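Long-range contacts in tyrocidine synthase 3 (Brevibacillus parabrevis, PDB 4MRT), which probably tethers amino acids and the growing peptide as thioesters on the phosphopantetheine arm of its peptidyl carrier domain during tyrocidine assembly: residues E20-V25 with M48-Q53; I31-N36 with T72-A77; N36-G41 with V66-P71. The protein carries 1 engineered substitution. All blocks are in the same frame, centred on the assembly; numbering follows the deposited sequence.

Contact 1: residues E20-V25 with M48-Q53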
loop_
_atom_site.group_PDB
_atom_site.type_symbol
_atom_site.label_atom_id
_atom_site.label_comp_id
_atom_site.label_asym_id
_atom_site.label_seq_id
_atom_site.Cartn_x
_atom_site.Cartn_y
_atom_site.Cartn_z
ATOM N N GLU A 20 -12.858 19.328 -1.750
ATOM C CA GLU A 20 -13.216 19.175 -3.164
ATOM C C GLU A 20 -12.128 18.373 -3.858
ATOM O O GLU A 20 -12.399 17.497 -4.682
ATOM C CB GLU A 20 -13.413 20.524 -3.883
ATOM C CG GLU A 20 -14.400 21.540 -3.279
ATOM C CD GLU A 20 -15.587 20.962 -2.500
ATOM O OE1 GLU A 20 -16.213 19.982 -2.969
ATOM O OE2 GLU A 20 -15.931 21.525 -1.422
ATOM N N ILE A 21 -10.888 18.677 -3.518
ATOM C CA ILE A 21 -9.768 17.902 -4.016
ATOM C C ILE A 21 -9.884 16.410 -3.619
ATOM O O ILE A 21 -9.730 15.520 -4.458
ATOM C CB ILE A 21 -8.435 18.488 -3.522
ATOM C CG1 ILE A 21 -8.176 19.823 -4.222
ATOM C CG2 ILE A 21 -7.303 17.514 -3.792
ATOM C CD1 ILE A 21 -7.058 20.662 -3.631
ATOM N N TRP A 22 -10.168 16.152 -2.352
ATOM C CA TRP A 22 -10.262 14.780 -1.844
ATOM C C TRP A 22 -11.430 14.029 -2.499
ATOM O O TRP A 22 -11.304 12.859 -2.868
ATOM C CB TRP A 22 -10.485 14.781 -0.334
ATOM C CG TRP A 22 -9.270 14.957 0.505
ATOM C CD1 TRP A 22 -8.142 15.659 0.202
ATOM C CD2 TRP A 22 -9.083 14.445 1.833
ATOM N NE1 TRP A 22 -7.249 15.590 1.250
ATOM C CE2 TRP A 22 -7.802 14.853 2.262
ATOM C CE3 TRP A 22 -9.874 13.671 2.698
ATOM C CZ2 TRP A 22 -7.293 14.516 3.529
ATOM C CZ3 TRP A 22 -9.364 13.347 3.954
ATOM C CH2 TRP A 22 -8.094 13.763 4.346
ATOM N N GLU A 23 -12.567 14.710 -2.622
ATOM C CA GLU A 23 -13.771 14.138 -3.240
ATOM C C GLU A 23 -13.517 13.715 -4.678
ATOM O O GLU A 23 -13.943 12.654 -5.116
ATOM C CB GLU A 23 -14.932 15.148 -3.173
ATOM C CG GLU A 23 -15.488 15.293 -1.768
ATOM C CD GLU A 23 -16.474 16.440 -1.608
ATOM O OE1 GLU A 23 -17.017 16.582 -0.492
ATOM O OE2 GLU A 23 -16.696 17.188 -2.588
ATOM N N ARG A 24 -12.809 14.563 -5.401
ATOM C CA ARG A 24 -12.461 14.313 -6.786
ATOM C C ARG A 24 -11.436 13.177 -6.926
ATOM O O ARG A 24 -11.525 12.376 -7.850
ATOM C CB ARG A 24 -11.937 15.631 -7.376
ATOM C CG ARG A 24 -10.832 15.584 -8.414
ATOM C CD ARG A 24 -10.040 16.879 -8.311
ATOM N NE ARG A 24 -10.931 18.050 -8.331
ATOM C CZ ARG A 24 -10.664 19.237 -7.780
ATOM N NH1 ARG A 24 -9.526 19.458 -7.136
ATOM N NH2 ARG A 24 -11.550 20.224 -7.869
ATOM N N VAL A 25 -10.465 13.125 -6.010
ATOM C CA VAL A 25 -9.436 12.078 -6.016
ATOM C C VAL A 25 -10.073 10.744 -5.618
ATOM O O VAL A 25 -9.863 9.735 -6.273
ATOM C CB VAL A 25 -8.222 12.475 -5.129
ATOM C CG1 VAL A 25 -7.274 11.296 -4.881
ATOM C CG2 VAL A 25 -7.435 13.588 -5.784
ATOM N N MET A 48 -0.650 10.656 -3.308
ATOM C CA MET A 48 0.293 11.377 -4.198
ATOM C C MET A 48 -0.491 12.389 -5.029
ATOM O O MET A 48 -0.057 13.509 -5.185
ATOM C CB MET A 48 1.023 10.484 -5.213
ATOM C CG MET A 48 1.787 9.270 -4.714
ATOM S SD MET A 48 2.973 9.652 -3.431
ATOM C CE MET A 48 1.932 9.270 -2.038
ATOM N N ALA A 49 -1.592 11.931 -5.616
ATOM C CA ALA A 49 -2.501 12.795 -6.347
ATOM C C ALA A 49 -2.993 13.930 -5.463
ATOM O O ALA A 49 -3.066 15.068 -5.927
ATOM C CB ALA A 49 -3.683 12.009 -6.886
ATOM N N VAL A 50 -3.328 13.646 -4.205
ATOM C CA VAL A 50 -3.708 14.724 -3.281
ATOM C C VAL A 50 -2.595 15.758 -3.123
ATOM O O VAL A 50 -2.874 16.959 -3.192
ATOM C CB VAL A 50 -4.166 14.223 -1.894
ATOM C CG1 VAL A 50 -4.274 15.371 -0.881
ATOM C CG2 VAL A 50 -5.496 13.515 -2.007
ATOM N N ALA A 51 -1.360 15.303 -2.896
ATOM C CA ALA A 51 -0.207 16.188 -2.734
ATOM C C ALA A 51 0.127 16.986 -4.008
ATOM O O ALA A 51 0.482 18.171 -3.943
ATOM C CB ALA A 51 1.005 15.383 -2.279
ATOM N N ALA A 52 0.006 16.351 -5.168
ATOM C CA ALA A 52 0.175 17.070 -6.439
ATOM C C ALA A 52 -0.833 18.243 -6.602
ATOM O O ALA A 52 -0.463 19.342 -7.035
ATOM C CB ALA A 52 0.070 16.114 -7.611
ATOM N N GLN A 53 -2.088 18.010 -6.242
ATOM C CA GLN A 53 -3.122 19.028 -6.419
ATOM C C GLN A 53 -3.039 20.134 -5.366
ATOM O O GLN A 53 -3.477 21.256 -5.625
ATOM C CB GLN A 53 -4.515 18.406 -6.424
ATOM C CG GLN A 53 -4.557 17.145 -7.253
ATOM C CD GLN A 53 -5.870 16.874 -7.924
ATOM O OE1 GLN A 53 -5.943 16.048 -8.833
ATOM N NE2 GLN A 53 -6.916 17.551 -7.487
#

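Contact 2: residues I31-N36 with T72-A77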
loop_
_atom_site.group_PDB
_atom_site.type_symbol
_atom_site.label_atom_id
_atom_site.label_comp_id
_atom_site.label_asym_id
_atom_site.label_seq_id
_atom_site.Cartn_x
_atom_site.Cartn_y
_atom_site.Cartn_z
ATOM N N ILE A 31 -17.329 14.858 2.186
ATOM C CA ILE A 31 -16.306 14.448 3.165
ATOM C C ILE A 31 -16.268 15.457 4.313
ATOM O O ILE A 31 -16.216 16.642 4.073
ATOM C CB ILE A 31 -14.908 14.320 2.494
ATOM C CG1 ILE A 31 -14.948 13.242 1.397
ATOM C CG2 ILE A 31 -13.823 13.993 3.527
ATOM C CD1 ILE A 31 -13.732 13.216 0.478
ATOM N N GLY A 32 -16.294 14.981 5.551
ATOM C CA GLY A 32 -16.110 15.845 6.715
ATOM C C GLY A 32 -14.634 16.148 6.963
ATOM O O GLY A 32 -13.748 15.477 6.412
ATOM N N ILE A 33 -14.357 17.136 7.808
ATOM C CA ILE A 33 -12.988 17.610 7.964
ATOM C C ILE A 33 -12.224 16.818 9.019
ATOM O O ILE A 33 -11.035 17.049 9.222
ATOM C CB ILE A 33 -12.918 19.135 8.267
ATOM C CG1 ILE A 33 -13.689 19.486 9.543
ATOM C CG2 ILE A 33 -13.439 19.919 7.077
ATOM C CD1 ILE A 33 -13.392 20.866 10.089
ATOM N N LEU A 34 -12.919 15.910 9.703
ATOM C CA LEU A 34 -12.307 14.983 10.631
ATOM C C LEU A 34 -12.253 13.548 10.047
ATOM O O LEU A 34 -11.913 12.615 10.755
ATOM C CB LEU A 34 -13.099 14.977 11.947
ATOM C CG LEU A 34 -12.671 15.833 13.142
ATOM C CD1 LEU A 34 -12.005 17.158 12.787
ATOM C CD2 LEU A 34 -13.849 16.038 14.061
ATOM N N ASP A 35 -12.643 13.369 8.786
ATOM C CA ASP A 35 -12.672 12.035 8.179
ATOM C C ASP A 35 -11.221 11.618 7.933
ATOM O O ASP A 35 -10.421 12.373 7.388
ATOM C CB ASP A 35 -13.412 12.004 6.837
ATOM C CG ASP A 35 -14.930 12.198 6.967
ATOM O OD1 ASP A 35 -15.468 12.212 8.087
ATOM O OD2 ASP A 35 -15.593 12.337 5.903
ATOM N N ASN A 36 -10.884 10.425 8.340
ATOM C CA ASN A 36 -9.553 9.900 8.049
ATOM C C ASN A 36 -9.423 9.473 6.583
ATOM O O ASN A 36 -10.136 8.589 6.135
ATOM C CB ASN A 36 -9.233 8.737 8.967
ATOM C CG ASN A 36 -7.830 8.212 8.747
ATOM O OD1 ASN A 36 -7.415 8.019 7.624
ATOM N ND2 ASN A 36 -7.090 8.020 9.822
ATOM N N THR A 72 -6.424 14.118 7.958
ATOM C CA THR A 72 -7.722 14.796 7.991
ATOM C C THR A 72 -7.558 16.136 7.297
ATOM O O THR A 72 -6.465 16.729 7.260
ATOM C CB THR A 72 -8.262 15.026 9.433
ATOM O OG1 THR A 72 -7.326 15.812 10.179
ATOM C CG2 THR A 72 -8.528 13.719 10.176
ATOM N N ILE A 73 -8.653 16.594 6.688
ATOM C CA ILE A 73 -8.709 17.891 6.045
ATOM C C ILE A 73 -8.394 19.043 7.004
ATOM O O ILE A 73 -7.723 20.003 6.627
ATOM C CB ILE A 73 -10.105 18.105 5.395
ATOM C CG1 ILE A 73 -10.178 17.307 4.080
ATOM C CG2 ILE A 73 -10.346 19.589 5.119
ATOM C CD1 ILE A 73 -11.587 17.037 3.601
ATOM N N LYS A 74 -8.883 18.965 8.229
ATOM C CA LYS A 74 -8.634 20.021 9.203
ATOM C C LYS A 74 -7.135 20.195 9.410
ATOM O O LYS A 74 -6.595 21.315 9.259
ATOM C CB LYS A 74 -9.310 19.693 10.528
ATOM C CG LYS A 74 -9.286 20.853 11.508
ATOM C CD LYS A 74 -9.854 20.482 12.856
ATOM C CE LYS A 74 -9.612 21.637 13.802
ATOM N NZ LYS A 74 -10.224 21.368 15.107
ATOM N N ALA A 75 -6.455 19.080 9.706
ATOM C CA ALA A 75 -5.009 19.123 9.906
ATOM C C ALA A 75 -4.298 19.622 8.665
ATOM O O ALA A 75 -3.427 20.497 8.753
ATOM C CB ALA A 75 -4.475 17.768 10.320
ATOM N N LEU A 76 -4.680 19.081 7.505
ATOM C CA LEU A 76 -4.037 19.449 6.254
ATOM C C LEU A 76 -4.232 20.898 5.864
ATOM O O LEU A 76 -3.318 21.515 5.331
ATOM C CB LEU A 76 -4.505 18.569 5.102
ATOM C CG LEU A 76 -3.391 17.730 4.488
ATOM C CD1 LEU A 76 -3.005 16.621 5.457
ATOM C CD2 LEU A 76 -3.839 17.169 3.142
ATOM N N ALA A 77 -5.460 21.393 6.046
ATOM C CA ALA A 77 -5.780 22.810 5.865
ATOM C C ALA A 77 -4.861 23.678 6.734
ATOM O O ALA A 77 -4.278 24.648 6.244
ATOM C CB ALA A 77 -7.240 23.080 6.208
HETATM O O HOH W 1 -10.976 15.012 6.595
#

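Contact 3: residues N36-G41 with V66-P71. With COA (coenzyme A), chain D.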
loop_
_atom_site.group_PDB
_atom_site.type_symbol
_atom_site.label_atom_id
_atom_site.label_comp_id
_atom_site.label_asym_id
_atom_site.label_seq_id
_atom_site.Cartn_x
_atom_site.Cartn_y
_atom_site.Cartn_z
ATOM N N ASN A 36 -10.884 10.425 8.340
ATOM C CA ASN A 36 -9.553 9.900 8.049
ATOM C C ASN A 36 -9.423 9.473 6.583
ATOM O O ASN A 36 -10.136 8.589 6.135
ATOM C CB ASN A 36 -9.233 8.737 8.967
ATOM C CG ASN A 36 -7.830 8.212 8.747
ATOM O OD1 ASN A 36 -7.415 8.019 7.624
ATOM N ND2 ASN A 36 -7.090 8.020 9.822
ATOM N N PHE A 37 -8.495 10.087 5.855
ATOM C CA PHE A 37 -8.270 9.832 4.417
ATOM C C PHE A 37 -8.213 8.346 4.070
ATOM O O PHE A 37 -8.787 7.916 3.069
ATOM C CB PHE A 37 -6.969 10.520 3.957
ATOM C CG PHE A 37 -6.702 10.443 2.477
ATOM C CD1 PHE A 37 -7.499 11.146 1.567
ATOM C CD2 PHE A 37 -5.638 9.683 1.981
ATOM C CE1 PHE A 37 -7.246 11.092 0.208
ATOM C CE2 PHE A 37 -5.374 9.642 0.618
ATOM C CZ PHE A 37 -6.180 10.333 -0.269
ATOM N N PHE A 38 -7.545 7.570 4.925
ATOM C CA PHE A 38 -7.304 6.167 4.671
ATOM C C PHE A 38 -8.449 5.265 5.086
ATOM O O PHE A 38 -8.410 4.090 4.770
ATOM C CB PHE A 38 -5.983 5.753 5.335
ATOM C CG PHE A 38 -4.822 6.527 4.791
ATOM C CD1 PHE A 38 -4.333 6.237 3.540
ATOM C CD2 PHE A 38 -4.306 7.626 5.479
ATOM C CE1 PHE A 38 -3.315 6.982 2.993
ATOM C CE2 PHE A 38 -3.284 8.369 4.947
ATOM C CZ PHE A 38 -2.784 8.049 3.708
ATOM N N GLN A 39 -9.452 5.801 5.777
ATOM C CA GLN A 39 -10.637 5.019 6.149
ATOM C C GLN A 39 -11.791 5.227 5.159
ATOM O O GLN A 39 -12.758 4.488 5.180
ATOM C CB GLN A 39 -11.113 5.386 7.559
ATOM C CG GLN A 39 -10.332 4.709 8.666
ATOM C CD GLN A 39 -10.609 5.304 10.031
ATOM O OE1 GLN A 39 -11.437 6.216 10.191
ATOM N NE2 GLN A 39 -9.906 4.792 11.031
ATOM N N ILE A 40 -11.670 6.229 4.304
ATOM C CA ILE A 40 -12.720 6.588 3.362
ATOM C C ILE A 40 -12.320 6.343 1.898
ATOM O O ILE A 40 -12.925 6.900 0.971
ATOM C CB ILE A 40 -13.176 8.047 3.581
ATOM C CG1 ILE A 40 -12.057 9.015 3.286
ATOM C CG2 ILE A 40 -13.673 8.222 5.014
ATOM C CD1 ILE A 40 -12.516 10.441 3.202
ATOM N N GLY A 41 -11.319 5.478 1.693
ATOM C CA GLY A 41 -10.904 5.061 0.335
ATOM C C GLY A 41 -9.515 5.521 -0.072
ATOM O O GLY A 41 -9.005 5.152 -1.124
ATOM N N VAL A 66 3.519 13.903 6.257
ATOM C CA VAL A 66 2.541 14.759 6.924
ATOM C C VAL A 66 1.103 14.305 6.680
ATOM O O VAL A 66 0.301 14.243 7.616
ATOM C CB VAL A 66 2.728 16.229 6.504
ATOM C CG1 VAL A 66 1.553 17.083 6.980
ATOM C CG2 VAL A 66 4.047 16.744 7.065
ATOM N N LEU A 67 0.766 13.971 5.434
ATOM C CA LEU A 67 -0.566 13.459 5.129
ATOM C C LEU A 67 -0.856 12.163 5.888
ATOM O O LEU A 67 -1.940 11.970 6.440
ATOM C CB LEU A 67 -0.703 13.271 3.619
ATOM C CG LEU A 67 -2.024 12.750 3.056
ATOM C CD1 LEU A 67 -3.256 13.314 3.752
ATOM C CD2 LEU A 67 -2.063 13.079 1.574
ATOM N N PHE A 68 0.133 11.277 5.959
ATOM C CA PHE A 68 -0.037 10.014 6.696
ATOM C C PHE A 68 -0.141 10.197 8.209
ATOM O O PHE A 68 -0.849 9.453 8.888
ATOM C CB PHE A 68 1.118 9.072 6.357
ATOM C CG PHE A 68 0.899 8.314 5.103
ATOM C CD1 PHE A 68 0.214 7.103 5.129
ATOM C CD2 PHE A 68 1.353 8.800 3.897
ATOM C CE1 PHE A 68 0.009 6.398 3.970
ATOM C CE2 PHE A 68 1.137 8.094 2.731
ATOM C CZ PHE A 68 0.472 6.897 2.762
ATOM N N ALA A 69 0.598 11.176 8.731
ATOM C CA ALA A 69 0.666 11.438 10.162
ATOM C C ALA A 69 -0.630 12.043 10.720
ATOM O O ALA A 69 -1.022 11.728 11.829
ATOM C CB ALA A 69 1.835 12.365 10.444
ATOM N N GLN A 70 -1.276 12.908 9.934
ATOM C CA GLN A 70 -2.476 13.619 10.338
ATOM C C GLN A 70 -3.445 13.697 9.109
ATOM O O GLN A 70 -3.578 14.735 8.483
ATOM C CB GLN A 70 -2.094 15.001 10.887
ATOM C CG GLN A 70 -1.428 15.923 9.881
ATOM C CD GLN A 70 -0.645 17.073 10.511
ATOM O OE1 GLN A 70 -0.040 16.925 11.567
ATOM N NE2 GLN A 70 -0.611 18.216 9.819
ATOM N N PRO A 71 -4.094 12.567 8.766
ATOM C CA PRO A 71 -4.846 12.340 7.522
ATOM C C PRO A 71 -6.277 12.858 7.566
ATOM O O PRO A 71 -7.222 12.101 7.276
ATOM C CB PRO A 71 -4.869 10.823 7.413
ATOM C CG PRO A 71 -4.965 10.390 8.822
ATOM C CD PRO A 71 -4.143 11.373 9.625
HETATM N N1A COA D . 6.061 -0.286 5.702
HETATM C C2A COA D . 5.687 -1.480 5.201
HETATM N N3A COA D . 4.432 -1.924 5.179
HETATM C C4A COA D . 3.441 -1.164 5.709
HETATM C C5A COA D . 3.759 0.143 6.291
HETATM C C6A COA D . 5.162 0.560 6.260
HETATM N N6A COA D . 5.513 1.752 6.779
HETATM N N7A COA D . 2.607 0.684 6.734
HETATM C C8A COA D . 1.630 -0.215 6.481
HETATM N N9A COA D . 2.140 -1.318 5.882
HETATM C C1B COA D . 1.382 -2.498 5.400
HETATM C C2B COA D . 0.189 -2.852 6.269
HETATM O O2B COA D . 0.158 -4.286 6.416
HETATM C C3B COA D . -0.986 -2.404 5.408
HETATM O O3B COA D . -2.160 -3.178 5.610
HETATM P P3B COA D . -3.470 -2.624 6.383
HETATM O O7A COA D . -4.622 -3.399 5.822
HETATM O O8A COA D . -3.251 -2.938 7.839
HETATM O O9A COA D . -3.483 -1.156 6.101
HETATM C C4B COA D . -0.451 -2.695 4.026
HETATM O O4B COA D . 0.876 -2.235 4.071
HETATM C C5B COA D . -1.188 -2.040 2.885
HETATM O O5B COA D . -0.338 -2.073 1.741
HETATM P P1A COA D . -0.881 -1.380 0.399
HETATM O O1A COA D . -2.202 -1.996 0.044
HETATM O O2A COA D . 0.224 -1.478 -0.623
HETATM O O3A COA D . -1.169 0.103 0.896
HETATM P P2A COA D . -0.754 1.421 0.075
HETATM O O4A COA D . -0.452 1.149 -1.392
HETATM O O5A COA D . -1.832 2.477 0.368
HETATM O O6A COA D . 0.586 1.996 0.798
HETATM C CBP COA D . 2.669 2.012 2.104
HETATM C CCP COA D . 1.312 1.347 1.833
HETATM C CDP COA D . 3.352 2.898 1.072
HETATM C CEP COA D . 3.430 1.566 3.327
HETATM C CAP COA D . 2.036 3.287 2.832
HETATM O OAP COA D . 1.067 2.947 3.839
HETATM C C9P COA D . 3.007 4.250 3.539
HETATM O O9P COA D . 3.775 4.979 2.910
HETATM N N8P COA D . 3.008 4.271 4.876
HETATM C C7P COA D . 3.956 5.079 5.641
HETATM C C6P COA D . 3.426 6.463 5.981
HETATM C C5P COA D . 4.395 7.204 6.896
HETATM O O5P COA D . 5.427 7.614 6.397
HETATM N N4P COA D . 4.060 7.396 8.196
HETATM C C3P COA D . 4.928 8.076 9.172
HETATM C C2P COA D . 4.358 9.378 9.751
HETATM S S1P COA D . 5.597 10.283 10.750
#

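Contact 1: residues E20-V25 with M48-Q53
Val50 sets both of its methyls against the pyrrole side of the Trp22 indole. With CG1 anti to the backbone N (chi1 168°), that branch lies 3.7 Å from Trp22 NE1, while Val50 CG2 comes near Trp22 CD1 and also packs on Val25, 4.0 Å from Val25 CG1. The valine approaches the indole obliquely, neither flat over it nor edge-on, and the Val25 and Val50 side chains cross at about a right angle, methyl against methyl. Trp22 leaves its helix pointing away from 48-53, and only the five-membered ring swings back into the contact. Its NE1 is buried beside Val50 CG1 and has no polar partner in the model.

The segments belong to helices 13-26 and 44-58, two members of the small helical bundle of a carrier domain, running roughly antiparallel at 141° with axes 9.9 Å apart at closest. Ala49 CB adds a looser contact with Val25 CG1, 4.2 Å away.

At the other end Gln53 reaches between Ile21, Arg24 and Val25. Its CB rests 3.9 Å from Ile21 CG2, and the two side chains slide past each other in opposite directions, as Gln53 and Val25 also do. The Gln53 amide comes to the edge of the Arg24 guanidinium with the planes turned 30° apart; which amide atom faces Arg24 is uncertain. Over the guanidinium's centre sits Glu20 O, 3.9 Å above its plane. Beyond the pair, Val50 also touches Leu67 on helix 64-69, and Trp22 meets the Phe37 ring edge-to-face.

Contact 2: residues I31-N36 with T72-A77
Lys74 N donates to Ile33 O at 3.0 Å, along a fairly straight N-H line (160°) and onto a lone pair in the carbonyl plane. Beside this bond the same carbonyl oxygen rests 3.4 Å from Thr72 CB. Hydrocarbon fills in next to it: Ile33 CG2 meets Ile73 CG2 at 3.7 Å, and further along the Ile73 side chain CD1 reaches Ile31 CG2 at 3.8 Å. Ile73 crosses both isoleucines at about a right angle. At the exposed side, Leu34 and Lys74 lie side by side, pointing the same way, with the lysine touching through its CD and carrying its charged end onward.

A water joins the two backbones. It accepts from Ile73 N at 2.8 Å and donates to both Gly32 O and Asp35 O, the first and last residues of a type I turn. Thr72 CG2 packs near the carbonyls of Leu34 and Asp35.

In the next shell, Asp35 braces the turn. Its OD2 receives Gly32 N at 2.8 Å, the N-H coming from above the carboxylate plane. Thr72 is the N-cap of helix 73-81; chi1 of 59° sets OG1 between the backbone N and carbonyl carbon, where it accepts a weak bond from Ala75 N. Further out, Ile33 bonds through its backbone to Val8, and Ile31 and Ile73 both pack on Trp22 of helix 13-26.

In the opening turn of helix 73-81, three successive N-H groups thus have three different acceptors, the last bond weak; Ile33 O directly, and Gly32 O and Asp35 O through the water, would be consistent with the partial positive charge expected at a helix start.

Contact 3: residues N36-G41 with V66-P71
Pro71 O is held by two neighbouring groups of the loop: Phe37 N donates to it at 2.8 Å, nearly straight at 167° and in the carbonyl plane, and Asn36 CA adds a C-H...O contact at 3.3 Å. The Asn36 side chain stays close to the same proline, its amide crossing the ring obliquely with ND2 3.3 Å from Pro71 CG. A chi1 of -177° puts Asn36 CG anti to the backbone N, and the turn at chi2 brings OD1 to Phe38 N at 2.7 Å, an Asx turn that helps hold the amide's rotation.

The aromatic part follows directly. Phe38 and Phe68 form an offset stack, centroids 4.5 Å apart and planes 21° from parallel. Phe38 CZ lies over one face of Phe68, displaced toward the rim; over the opposite face lies C6P of coenzyme A, which comes within 3.3 Å of Phe68 CG. The Phe68 ring is therefore sandwiched between a protein ring and the pantetheine chain. Pro71 CB props Phe38 at CD2, 3.8 Å away, while Phe37 CD2 sits above a face of the Phe38 ring. Phe37 itself turns inward, against Trp22, Leu26, Ala47 and Val50.

On the ligand side Ala69 CB approaches COA C2P at 4.0 Å, and His43 and Lys65 also line the pocket. A second protein chain also packs on Phe68 and Ile40 and bonds to the backbone of Gln39. The arrangement, with the loop between helices 13-26 and 44-58 fastened to Pro71, just after the short helix 64-69, belongs to the helical carrier-protein fold, and Phe68 with Ala69 forms part of its coenzyme A pocket.

In the fold
Trp22 ties the three contacts together: its CH2 reaches Ile73 N of contact 2 at 3.7 Å and Phe37 CB of contact 3 at 3.5 Å, while Glu23 OE1 probably bonds Ile31 N at 3.2 Å. Contacts 2 and 3 share Asn36 and have centres about 8 Å apart; contact 1 lies about 13 Å from contact 2 and 12 Å from contact 3, centre to centre. Val50 of contact 1 meets Leu67 of contact 3, and Leu67 in turn meets Leu76 of contact 2. Contact 3 alone touches coenzyme A. The side chain of Asn36 is about 10 Å from the ligand, and that of Val25 in contact 1 about 12 Å.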